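Glutathione transferase gst1-6 (Anopheles dirus, PDB 1V2A) probably catalyses conjugation of glutathione to halogenated electrophiles, releasing halide, as a homodimeric Delta-class detoxification enzyme. Local coordinates at residues 52-57 / 65-70; 81-86 / 149-154; 44-49 / 60-65. One frame throughout, in Å; residues are numbered along the deposited sequence.

Contact 1 (52-57 / 65-70); sequences PTLVDN and YAIVLY. With GTS (glutathione sulfonic acid), chain F.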
loop_
_atom_site.group_PDB
_atom_site.type_symbol
_atom_site.label_atom_id
_atom_site.label_comp_id
_atom_site.label_asym_id
_atom_site.label_seq_id
_atom_site.Cartn_x
_atom_site.Cartn_y
_atom_site.Cartn_z
ATOM N N PRO B 52 -13.114 -2.513 -3.725
ATOM C CA PRO B 52 -14.143 -2.680 -2.703
ATOM C C PRO B 52 -14.354 -1.497 -1.769
ATOM O O PRO B 52 -13.430 -0.748 -1.476
ATOM C CB PRO B 52 -13.665 -3.913 -1.954
ATOM C CG PRO B 52 -12.184 -3.740 -1.993
ATOM C CD PRO B 52 -11.927 -3.330 -3.412
ATOM N N THR B 53 -15.591 -1.353 -1.304
ATOM C CA THR B 53 -15.984 -0.308 -0.363
ATOM C C THR B 53 -16.939 -0.966 0.620
ATOM O O THR B 53 -17.987 -1.466 0.219
ATOM C CB THR B 53 -16.735 0.847 -1.044
ATOM O OG1 THR B 53 -15.829 1.590 -1.862
ATOM C CG2 THR B 53 -17.322 1.784 -0.004
ATOM N N LEU B 54 -16.571 -0.968 1.897
ATOM C CA LEU B 54 -17.389 -1.572 2.944
ATOM C C LEU B 54 -18.139 -0.485 3.718
ATOM O O LEU B 54 -17.710 0.664 3.736
ATOM C CB LEU B 54 -16.491 -2.359 3.903
ATOM C CG LEU B 54 -17.119 -3.067 5.111
ATOM C CD1 LEU B 54 -18.001 -4.204 4.628
ATOM C CD2 LEU B 54 -16.026 -3.608 6.033
ATOM N N VAL B 55 -19.265 -0.845 4.335
ATOM C CA VAL B 55 -20.049 0.100 5.131
ATOM C C VAL B 55 -20.668 -0.635 6.325
ATOM O O VAL B 55 -21.776 -1.150 6.243
ATOM C CB VAL B 55 -21.179 0.768 4.288
ATOM C CG1 VAL B 55 -21.870 1.852 5.111
ATOM C CG2 VAL B 55 -20.595 1.384 3.016
ATOM N N ASP B 56 -19.932 -0.688 7.430
ATOM C CA ASP B 56 -20.376 -1.365 8.648
ATOM C C ASP B 56 -21.058 -0.377 9.595
ATOM O O ASP B 56 -20.407 0.510 10.148
ATOM C CB ASP B 56 -19.174 -1.997 9.357
ATOM C CG ASP B 56 -19.572 -3.116 10.306
ATOM O OD1 ASP B 56 -20.774 -3.212 10.657
ATOM O OD2 ASP B 56 -18.675 -3.899 10.700
ATOM N N ASN B 57 -22.364 -0.538 9.782
ATOM C CA ASN B 57 -23.139 0.340 10.653
ATOM C C ASN B 57 -22.780 1.799 10.426
ATOM O O ASN B 57 -22.443 2.518 11.370
ATOM C CB ASN B 57 -22.911 -0.015 12.129
ATOM C CG ASN B 57 -23.439 -1.393 12.490
ATOM O OD1 ASN B 57 -24.597 -1.713 12.228
ATOM N ND2 ASN B 57 -22.592 -2.213 13.101
ATOM N N TYR B 65 -7.313 -3.616 1.545
ATOM C CA TYR B 65 -6.431 -3.877 2.671
ATOM C C TYR B 65 -6.966 -3.292 3.969
ATOM O O TYR B 65 -6.847 -3.906 5.025
ATOM C CB TYR B 65 -5.045 -3.313 2.379
ATOM C CG TYR B 65 -4.516 -3.745 1.040
ATOM C CD1 TYR B 65 -4.817 -3.030 -0.110
ATOM C CD2 TYR B 65 -3.739 -4.892 0.916
ATOM C CE1 TYR B 65 -4.353 -3.449 -1.361
ATOM C CE2 TYR B 65 -3.270 -5.321 -0.335
ATOM C CZ TYR B 65 -3.586 -4.594 -1.463
ATOM O OH TYR B 65 -3.180 -5.037 -2.698
ATOM N N ALA B 66 -7.547 -2.104 3.885
ATOM C CA ALA B 66 -8.094 -1.462 5.065
ATOM C C ALA B 66 -9.361 -2.217 5.471
ATOM O O ALA B 66 -9.609 -2.420 6.656
ATOM C CB ALA B 66 -8.400 0.016 4.778
ATOM N N ILE B 67 -10.150 -2.651 4.487
ATOM C CA ILE B 67 -11.366 -3.406 4.784
ATOM C C ILE B 67 -10.987 -4.725 5.450
ATOM O O ILE B 67 -11.552 -5.096 6.482
ATOM C CB ILE B 67 -12.179 -3.709 3.508
ATOM C CG1 ILE B 67 -12.727 -2.402 2.928
ATOM C CG2 ILE B 67 -13.309 -4.697 3.832
ATOM C CD1 ILE B 67 -13.487 -2.557 1.642
ATOM N N VAL B 68 -10.025 -5.423 4.858
ATOM C CA VAL B 68 -9.558 -6.689 5.403
ATOM C C VAL B 68 -9.144 -6.540 6.861
ATOM O O VAL B 68 -9.725 -7.164 7.738
ATOM C CB VAL B 68 -8.355 -7.245 4.595
ATOM C CG1 VAL B 68 -7.709 -8.393 5.336
ATOM C CG2 VAL B 68 -8.830 -7.731 3.231
ATOM N N LEU B 69 -8.141 -5.709 7.114
ATOM C CA LEU B 69 -7.646 -5.502 8.473
ATOM C C LEU B 69 -8.734 -5.054 9.451
ATOM O O LEU B 69 -8.670 -5.349 10.641
ATOM C CB LEU B 69 -6.507 -4.485 8.469
ATOM C CG LEU B 69 -5.294 -4.839 7.609
ATOM C CD1 LEU B 69 -4.226 -3.772 7.822
ATOM C CD2 LEU B 69 -4.755 -6.212 7.985
ATOM N N TYR B 70 -9.729 -4.341 8.943
ATOM C CA TYR B 70 -10.831 -3.875 9.766
ATOM C C TYR B 70 -11.719 -5.040 10.229
ATOM O O TYR B 70 -12.040 -5.152 11.410
ATOM C CB TYR B 70 -11.680 -2.872 8.978
ATOM C CG TYR B 70 -12.993 -2.524 9.644
ATOM C CD1 TYR B 70 -13.057 -1.559 10.646
ATOM C CD2 TYR B 70 -14.174 -3.167 9.272
ATOM C CE1 TYR B 70 -14.270 -1.237 11.258
ATOM C CE2 TYR B 70 -15.390 -2.855 9.881
ATOM C CZ TYR B 70 -15.433 -1.891 10.867
ATOM O OH TYR B 70 -16.635 -1.569 11.449
HETATM N N1 GTS F . -6.253 -0.185 -3.843
HETATM C CA1 GTS F . -7.655 -0.385 -4.081
HETATM C C1 GTS F . -8.055 -1.523 -3.177
HETATM O O11 GTS F . -9.191 -1.513 -2.740
HETATM O O12 GTS F . -7.232 -2.405 -2.892
HETATM C CB1 GTS F . -7.838 -0.692 -5.549
HETATM C CG1 GTS F . -9.303 -0.925 -5.968
HETATM C CD1 GTS F . -9.571 -0.438 -7.383
HETATM O OE1 GTS F . -8.690 0.094 -8.078
HETATM N N2 GTS F . -10.821 -0.650 -7.791
HETATM C CA2 GTS F . -11.253 -0.257 -9.137
HETATM C C2 GTS F . -12.249 0.850 -9.041
HETATM O O2 GTS F . -13.130 0.830 -8.173
HETATM C CB2 GTS F . -11.950 -1.361 -9.928
HETATM S SG2 GTS F . -11.018 -2.877 -10.321
HETATM O O1S GTS F . -10.558 -3.568 -9.160
HETATM O O2S GTS F . -11.915 -3.707 -11.041
HETATM O O3S GTS F . -9.878 -2.568 -11.137
HETATM N N3 GTS F . -12.098 1.802 -9.952
HETATM C CA3 GTS F . -12.991 2.924 -9.989
HETATM C C3 GTS F . -12.248 4.209 -10.047
HETATM O O31 GTS F . -12.935 5.218 -10.102
HETATM O O32 GTS F . -11.007 4.175 -10.049
#

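Contact 2 (81-86 / 149-154); sequences LYPKDP and HLTVAD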
loop_
_atom_site.group_PDB
_atom_site.type_symbol
_atom_site.label_atom_id
_atom_site.label_comp_id
_atom_site.label_asym_id
_atom_site.label_seq_id
_atom_site.Cartn_x
_atom_site.Cartn_y
_atom_site.Cartn_z
ATOM N N LEU B 81 -4.878 -14.821 11.845
ATOM C CA LEU B 81 -4.855 -14.257 10.494
ATOM C C LEU B 81 -4.095 -12.937 10.485
ATOM O O LEU B 81 -3.628 -12.485 9.442
ATOM C CB LEU B 81 -6.279 -14.027 9.970
ATOM C CG LEU B 81 -7.142 -15.259 9.674
ATOM C CD1 LEU B 81 -8.484 -14.824 9.096
ATOM C CD2 LEU B 81 -6.404 -16.172 8.704
ATOM N N TYR B 82 -3.991 -12.314 11.655
ATOM C CA TYR B 82 -3.270 -11.060 11.788
ATOM C C TYR B 82 -2.637 -10.980 13.187
ATOM O O TYR B 82 -3.085 -10.232 14.055
ATOM C CB TYR B 82 -4.209 -9.879 11.543
ATOM C CG TYR B 82 -3.486 -8.573 11.308
ATOM C CD1 TYR B 82 -2.559 -8.443 10.270
ATOM C CD2 TYR B 82 -3.714 -7.469 12.129
ATOM C CE1 TYR B 82 -1.874 -7.244 10.060
ATOM C CE2 TYR B 82 -3.039 -6.270 11.926
ATOM C CZ TYR B 82 -2.120 -6.161 10.892
ATOM O OH TYR B 82 -1.453 -4.964 10.695
ATOM N N PRO B 83 -1.571 -11.764 13.413
ATOM C CA PRO B 83 -0.836 -11.831 14.678
ATOM C C PRO B 83 -0.482 -10.487 15.327
ATOM O O PRO B 83 -0.069 -9.538 14.659
ATOM C CB PRO B 83 0.403 -12.638 14.303
ATOM C CG PRO B 83 -0.124 -13.577 13.273
ATOM C CD PRO B 83 -0.981 -12.678 12.418
ATOM N N LYS B 84 -0.631 -10.438 16.648
ATOM C CA LYS B 84 -0.346 -9.243 17.426
ATOM C C LYS B 84 1.139 -9.012 17.693
ATOM O O LYS B 84 1.559 -7.876 17.927
ATOM C CB LYS B 84 -1.101 -9.307 18.754
ATOM C CG LYS B 84 -2.601 -9.188 18.580
ATOM C CD LYS B 84 -3.328 -9.314 19.899
ATOM C CE LYS B 84 -4.742 -8.805 19.765
ATOM N NZ LYS B 84 -4.741 -7.392 19.296
ATOM N N ASP B 85 1.934 -10.080 17.667
ATOM C CA ASP B 85 3.366 -9.939 17.907
ATOM C C ASP B 85 4.020 -9.101 16.815
ATOM O O ASP B 85 4.112 -9.525 15.666
ATOM C CB ASP B 85 4.047 -11.297 17.976
ATOM C CG ASP B 85 5.537 -11.195 17.763
ATOM O OD1 ASP B 85 6.166 -10.321 18.394
ATOM O OD2 ASP B 85 6.087 -11.980 16.965
ATOM N N PRO B 86 4.491 -7.895 17.169
ATOM C CA PRO B 86 5.141 -6.967 16.238
ATOM C C PRO B 86 6.227 -7.598 15.380
ATOM O O PRO B 86 6.505 -7.122 14.285
ATOM C CB PRO B 86 5.685 -5.878 17.163
ATOM C CG PRO B 86 4.675 -5.859 18.267
ATOM C CD PRO B 86 4.477 -7.335 18.532
ATOM N N HIS B 149 1.894 -19.889 9.108
ATOM C CA HIS B 149 0.476 -20.193 8.985
ATOM C C HIS B 149 -0.200 -19.094 8.160
ATOM O O HIS B 149 0.357 -18.017 7.968
ATOM C CB HIS B 149 -0.196 -20.303 10.368
ATOM C CG HIS B 149 -0.332 -18.996 11.082
ATOM N ND1 HIS B 149 0.681 -18.452 11.842
ATOM C CD2 HIS B 149 -1.339 -18.091 11.097
ATOM C CE1 HIS B 149 0.306 -17.265 12.288
ATOM N NE2 HIS B 149 -0.916 -17.022 11.849
ATOM N N LEU B 150 -1.407 -19.377 7.685
ATOM C CA LEU B 150 -2.165 -18.428 6.878
ATOM C C LEU B 150 -2.460 -17.121 7.617
ATOM O O LEU B 150 -2.757 -17.118 8.809
ATOM C CB LEU B 150 -3.485 -19.069 6.446
ATOM C CG LEU B 150 -4.375 -18.308 5.466
ATOM C CD1 LEU B 150 -4.112 -18.807 4.046
ATOM C CD2 LEU B 150 -5.837 -18.534 5.837
ATOM N N THR B 151 -2.379 -16.011 6.892
ATOM C CA THR B 151 -2.665 -14.694 7.444
ATOM C C THR B 151 -3.376 -13.906 6.349
ATOM O O THR B 151 -3.608 -14.425 5.257
ATOM C CB THR B 151 -1.368 -13.939 7.853
ATOM O OG1 THR B 151 -0.565 -13.671 6.696
ATOM C CG2 THR B 151 -0.558 -14.764 8.838
ATOM N N VAL B 152 -3.730 -12.661 6.635
ATOM C CA VAL B 152 -4.393 -11.831 5.642
ATOM C C VAL B 152 -3.487 -11.592 4.441
ATOM O O VAL B 152 -3.945 -11.162 3.380
ATOM C CB VAL B 152 -4.784 -10.478 6.238
ATOM C CG1 VAL B 152 -5.858 -10.681 7.289
ATOM C CG2 VAL B 152 -3.577 -9.828 6.863
ATOM N N ALA B 153 -2.196 -11.864 4.616
ATOM C CA ALA B 153 -1.227 -11.680 3.546
ATOM C C ALA B 153 -1.493 -12.683 2.445
ATOM O O ALA B 153 -1.509 -12.345 1.264
ATOM C CB ALA B 153 0.177 -11.868 4.078
ATOM N N ASP B 154 -1.703 -13.928 2.850
ATOM C CA ASP B 154 -1.959 -15.009 1.921
ATOM C C ASP B 154 -3.215 -14.754 1.107
ATOM O O ASP B 154 -3.220 -14.948 -0.106
ATOM C CB ASP B 154 -2.093 -16.314 2.695
ATOM C CG ASP B 154 -0.809 -16.709 3.379
ATOM O OD1 ASP B 154 0.119 -17.148 2.673
ATOM O OD2 ASP B 154 -0.722 -16.575 4.620
#

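Contact 3 (44-49 / 60-65); sequences KLNPQH and VVWESY. With GTS (glutathione sulfonic acid), chain F.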
loop_
_atom_site.group_PDB
_atom_site.type_symbol
_atom_site.label_atom_id
_atom_site.label_comp_id
_atom_site.label_asym_id
_atom_site.label_seq_id
_atom_site.Cartn_x
_atom_site.Cartn_y
_atom_site.Cartn_z
ATOM N N LYS B 44 -20.699 9.342 -2.808
ATOM C CA LYS B 44 -21.293 9.875 -1.589
ATOM C C LYS B 44 -20.780 9.160 -0.335
ATOM O O LYS B 44 -20.676 9.766 0.736
ATOM C CB LYS B 44 -22.820 9.777 -1.658
ATOM C CG LYS B 44 -23.418 10.389 -2.918
ATOM C CD LYS B 44 -24.834 10.905 -2.703
ATOM C CE LYS B 44 -25.782 9.837 -2.154
ATOM N NZ LYS B 44 -25.529 9.491 -0.720
ATOM N N LEU B 45 -20.450 7.879 -0.480
ATOM C CA LEU B 45 -19.950 7.077 0.633
ATOM C C LEU B 45 -18.424 7.009 0.643
ATOM O O LEU B 45 -17.801 7.004 1.703
ATOM C CB LEU B 45 -20.530 5.667 0.550
ATOM C CG LEU B 45 -22.060 5.609 0.510
ATOM C CD1 LEU B 45 -22.513 4.186 0.244
ATOM C CD2 LEU B 45 -22.632 6.133 1.821
ATOM N N ASN B 46 -17.836 6.949 -0.551
ATOM C CA ASN B 46 -16.379 6.887 -0.737
ATOM C C ASN B 46 -15.990 7.924 -1.790
ATOM O O ASN B 46 -16.104 7.687 -2.988
ATOM C CB ASN B 46 -15.964 5.485 -1.204
ATOM C CG ASN B 46 -14.489 5.400 -1.601
ATOM O OD1 ASN B 46 -14.022 4.356 -2.075
ATOM N ND2 ASN B 46 -13.756 6.488 -1.409
ATOM N N PRO B 47 -15.511 9.089 -1.349
ATOM C CA PRO B 47 -15.114 10.157 -2.266
ATOM C C PRO B 47 -14.163 9.724 -3.370
ATOM O O PRO B 47 -13.983 10.443 -4.350
ATOM C CB PRO B 47 -14.493 11.191 -1.334
ATOM C CG PRO B 47 -13.929 10.338 -0.230
ATOM C CD PRO B 47 -15.059 9.381 0.020
ATOM N N GLN B 48 -13.549 8.557 -3.207
ATOM C CA GLN B 48 -12.620 8.050 -4.214
ATOM C C GLN B 48 -13.381 7.166 -5.187
ATOM O O GLN B 48 -12.927 6.909 -6.297
ATOM C CB GLN B 48 -11.482 7.253 -3.554
ATOM C CG GLN B 48 -10.381 6.838 -4.524
ATOM C CD GLN B 48 -9.074 6.470 -3.834
ATOM O OE1 GLN B 48 -8.026 6.363 -4.481
ATOM N NE2 GLN B 48 -9.126 6.279 -2.518
ATOM N N HIS B 49 -14.552 6.720 -4.746
ATOM C CA HIS B 49 -15.436 5.859 -5.520
ATOM C C HIS B 49 -14.710 4.704 -6.197
ATOM O O HIS B 49 -14.643 4.618 -7.420
ATOM C CB HIS B 49 -16.239 6.681 -6.549
ATOM C CG HIS B 49 -15.396 7.443 -7.528
ATOM N ND1 HIS B 49 -14.628 6.827 -8.493
ATOM C CD2 HIS B 49 -15.218 8.774 -7.699
ATOM C CE1 HIS B 49 -14.015 7.745 -9.218
ATOM N NE2 HIS B 49 -14.354 8.934 -8.756
ATOM N N VAL B 60 -17.889 3.803 7.069
ATOM C CA VAL B 60 -17.380 3.508 5.732
ATOM C C VAL B 60 -15.899 3.140 5.715
ATOM O O VAL B 60 -15.114 3.706 6.463
ATOM C CB VAL B 60 -17.597 4.713 4.799
ATOM C CG1 VAL B 60 -17.017 4.424 3.434
ATOM C CG2 VAL B 60 -19.088 5.006 4.679
ATOM N N VAL B 61 -15.525 2.198 4.847
ATOM C CA VAL B 61 -14.132 1.758 4.730
ATOM C C VAL B 61 -13.745 1.318 3.317
ATOM O O VAL B 61 -14.450 0.521 2.702
ATOM C CB VAL B 61 -13.849 0.564 5.670
ATOM C CG1 VAL B 61 -12.393 0.196 5.608
ATOM C CG2 VAL B 61 -14.255 0.915 7.102
ATOM N N TRP B 62 -12.638 1.829 2.786
ATOM C CA TRP B 62 -12.230 1.377 1.463
ATOM C C TRP B 62 -10.752 1.044 1.408
ATOM O O TRP B 62 -10.003 1.368 2.323
ATOM C CB TRP B 62 -12.662 2.364 0.362
ATOM C CG TRP B 62 -11.899 3.633 0.221
ATOM C CD1 TRP B 62 -10.832 3.859 -0.596
ATOM C CD2 TRP B 62 -12.190 4.882 0.857
ATOM N NE1 TRP B 62 -10.447 5.178 -0.518
ATOM C CE2 TRP B 62 -11.267 5.829 0.365
ATOM C CE3 TRP B 62 -13.155 5.298 1.783
ATOM C CZ2 TRP B 62 -11.264 7.160 0.783
ATOM C CZ3 TRP B 62 -13.154 6.623 2.198
ATOM C CH2 TRP B 62 -12.219 7.538 1.693
ATOM N N GLU B 63 -10.357 0.372 0.331
ATOM C CA GLU B 63 -9.005 -0.131 0.116
ATOM C C GLU B 63 -9.131 -1.536 0.689
ATOM O O GLU B 63 -9.230 -1.708 1.909
ATOM C CB GLU B 63 -7.928 0.626 0.914
ATOM C CG GLU B 63 -7.414 1.941 0.324
ATOM C CD GLU B 63 -6.771 1.785 -1.044
ATOM O OE1 GLU B 63 -6.024 0.809 -1.273
ATOM O OE2 GLU B 63 -7.008 2.664 -1.891
ATOM N N SER B 64 -9.149 -2.522 -0.200
ATOM C CA SER B 64 -9.263 -3.923 0.159
ATOM C C SER B 64 -8.447 -4.277 1.397
ATOM O O SER B 64 -8.830 -5.131 2.198
ATOM C CB SER B 64 -8.804 -4.788 -1.026
ATOM O OG SER B 64 -7.432 -4.562 -1.352
ATOM N N TYR B 65 -7.313 -3.616 1.545
ATOM C CA TYR B 65 -6.431 -3.877 2.671
ATOM C C TYR B 65 -6.966 -3.292 3.969
ATOM O O TYR B 65 -6.847 -3.906 5.025
ATOM C CB TYR B 65 -5.045 -3.313 2.379
ATOM C CG TYR B 65 -4.516 -3.745 1.040
ATOM C CD1 TYR B 65 -4.817 -3.030 -0.110
ATOM C CD2 TYR B 65 -3.739 -4.892 0.916
ATOM C CE1 TYR B 65 -4.353 -3.449 -1.361
ATOM C CE2 TYR B 65 -3.270 -5.321 -0.335
ATOM C CZ TYR B 65 -3.586 -4.594 -1.463
ATOM O OH TYR B 65 -3.180 -5.037 -2.698
HETATM N N1 GTS F . -6.253 -0.185 -3.843
HETATM C CA1 GTS F . -7.655 -0.385 -4.081
HETATM C C1 GTS F . -8.055 -1.523 -3.177
HETATM O O11 GTS F . -9.191 -1.513 -2.740
HETATM O O12 GTS F . -7.232 -2.405 -2.892
HETATM C CB1 GTS F . -7.838 -0.692 -5.549
HETATM C CG1 GTS F . -9.303 -0.925 -5.968
HETATM C CD1 GTS F . -9.571 -0.438 -7.383
HETATM O OE1 GTS F . -8.690 0.094 -8.078
HETATM N N2 GTS F . -10.821 -0.650 -7.791
HETATM C CA2 GTS F . -11.253 -0.257 -9.137
HETATM C C2 GTS F . -12.249 0.850 -9.041
HETATM O O2 GTS F . -13.130 0.830 -8.173
HETATM C CB2 GTS F . -11.950 -1.361 -9.928
HETATM S SG2 GTS F . -11.018 -2.877 -10.321
HETATM O O1S GTS F . -10.558 -3.568 -9.160
HETATM O O2S GTS F . -11.915 -3.707 -11.041
HETATM O O3S GTS F . -9.878 -2.568 -11.137
HETATM N N3 GTS F . -12.098 1.802 -9.952
HETATM C CA3 GTS F . -12.991 2.924 -9.989
HETATM C C3 GTS F . -12.248 4.209 -10.047
HETATM O O31 GTS F . -12.935 5.218 -10.102
HETATM O O32 GTS F . -11.007 4.175 -10.049
#

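Contact 1 (52-57 / 65-70)
Ile67 faces strand 53-56 from the first turns of helix 64-75 and splits its contact between its two branches. With CG1 anti to the carbonyl carbon (chi1 -67°) and the chain extended beyond it, Ile67 CD1 lies over the backbone at 3.5 Å from Leu54 N and also touches the ring of Pro52, 3.8 Å from CB. On the other branch, Ile67 CG2 comes within 3.7 Å of Leu54 CD2. That same Leu54 CD2 is 3.8 Å from Tyr70 CD2, so one methyl touches both Ile67 and Tyr70, three residues apart on the helix. This apolar end is fully buried, and Val61 of the adjoining strand closes over Ile67 as well.

Toward the far end of the strand the fit is looser. Tyr70 OH makes a weak hydrogen bond of 3.2 Å to Asp56 OD2, which lies at the edge of the phenol ring, with the carboxylate plane turned 81° from the ring. The stronger partner of Asp56 OD2 is Tyr75 OH, later in the same helix, and the next residue, Asn57, is already exposed.

At the other end, Pro52 follows a cis peptide bond and holds its CD 3.4 Å from O11 of the bound glutathione sulfonic acid. Strand and helix run in roughly the same direction, their short axes 35° apart at a closest approach of 8.8 Å. A helix laid over the sheet beside a cis-proline at the glutathione site is the signature of the thioredoxin-like N-terminal domain of glutathione transferases.

Contact 2 (81-86 / 149-154)
The imidazole of His149 meets Pro83 edge-on in van der Waals packing: CG of the proline lies in the ring plane, 3.8 Å from His149 NE2, and the two side chains reach toward each other tip to tip. Having its CG between the backbone N and the carbonyl carbon (chi1 71°) swings the histidine back toward the loop, where NE2 is hydrogen-bonded to Thr80 O. The second flat group, the phenol of Tyr82, is approached obliquely by Val152, whose CG2 stands 3.8 Å from Tyr82 CD1; Tyr82 OH is hydrogen-bonded to Asn93 OD1.

Between these rings the two backbones come close, with Leu81 and Thr151 CA atoms 3.8 Å apart. Val152 N donates to Leu81 O over 2.8 Å, on a lone pair in the carbonyl plane. The same oxygen is tightly packed against Thr151 CB at 3.1 Å. The Leu81 and Leu150 side chains run alongside each other in the same direction, CD2 to CD2 at 3.8 Å.

The start of the helix is fixed by a capping box. Thr151 OG1 accepts from Ala153 N, while Thr151 N gives a 2.9 Å bond to Asp154 OD2, which uses its anti lone pair. Asp154 OD1 is in turn held by Ala145 N and Trp180 NE1, so the buried carboxylate is well satisfied. Such a box opening this helix is a familiar feature of the glutathione transferase fold.

The contact thus ties the loop joining the two domains to the start of helix 152-162. Leu81 rests on Leu18 and Leu22 of helix 13-22, Val152 packs on Val68 and Val72 of helix 64-75, and Tyr82 and Val152 both meet Val92 of helix 86-115.

Contact 3 (44-49 / 60-65)
Just past Trp62, whose indole meets Asn46 and Gln48 across the contact, Ser64 grips the alpha-carboxylate of glutathione sulfonic acid with two groups. Ser64 N donates to ligand O11 over 2.7 Å, nearly straight at 165°, and Ser64 OG bonds to ligand O12 at 2.7 Å. Glu63, at the N-cap, adds a bond from ligand N1 to its OE1 of 2.8 Å. The carboxylate therefore sits at the start of helix 64-75, where the helix end would probably favour a negative charge.

Behind this site the indole of Trp62 is the main packing surface. The carboxamide of Asn46 lies over one face with its plane only 25° from the ring's, Asn46 CG being 3.4 Å from Trp62 CD2. Gln48 comes instead to the NE1 edge, its amide almost perpendicular to the indole. Pro47 meets the benzo end, with CD 3.8 Å from Trp62 CH2. A type I turn from Asn46 to His49 sets Asn46, Pro47 and Gln48 against one face and the rim of the indole and carries His49 into the ligand pocket. Earlier in the strand, Val60 CG1 packs 3.2 Å from Leu45 O.

The segment 44-49 leaves helix 36-45 and flanks strand 59-62, outermost in the sheet; beyond, Trp62 and Glu63 pack on Gln94 and Phe97 of the second subunit.

How the contacts relate
Contacts 1 and 3 belong to the thioredoxin-like domain, share helix 64-75 and reach the ligand from the loops and helix start at the ends of neighbouring strands; the backbone of Leu54 in contact 1 is joined to that of Val61 in contact 3. Both border the ligand and the second subunit, but contact 1 is buried and largely aliphatic, whereas contact 3 is partly buried, rich in amides and built round an indole. Contact 2, also partly buried, lies apart from the ligand and relies on a backbone bond and a helix cap. It meets contact 1 through Val152 against Val68 and Leu69, but does not touch contact 3, whose nearest atoms are about 7 Å away.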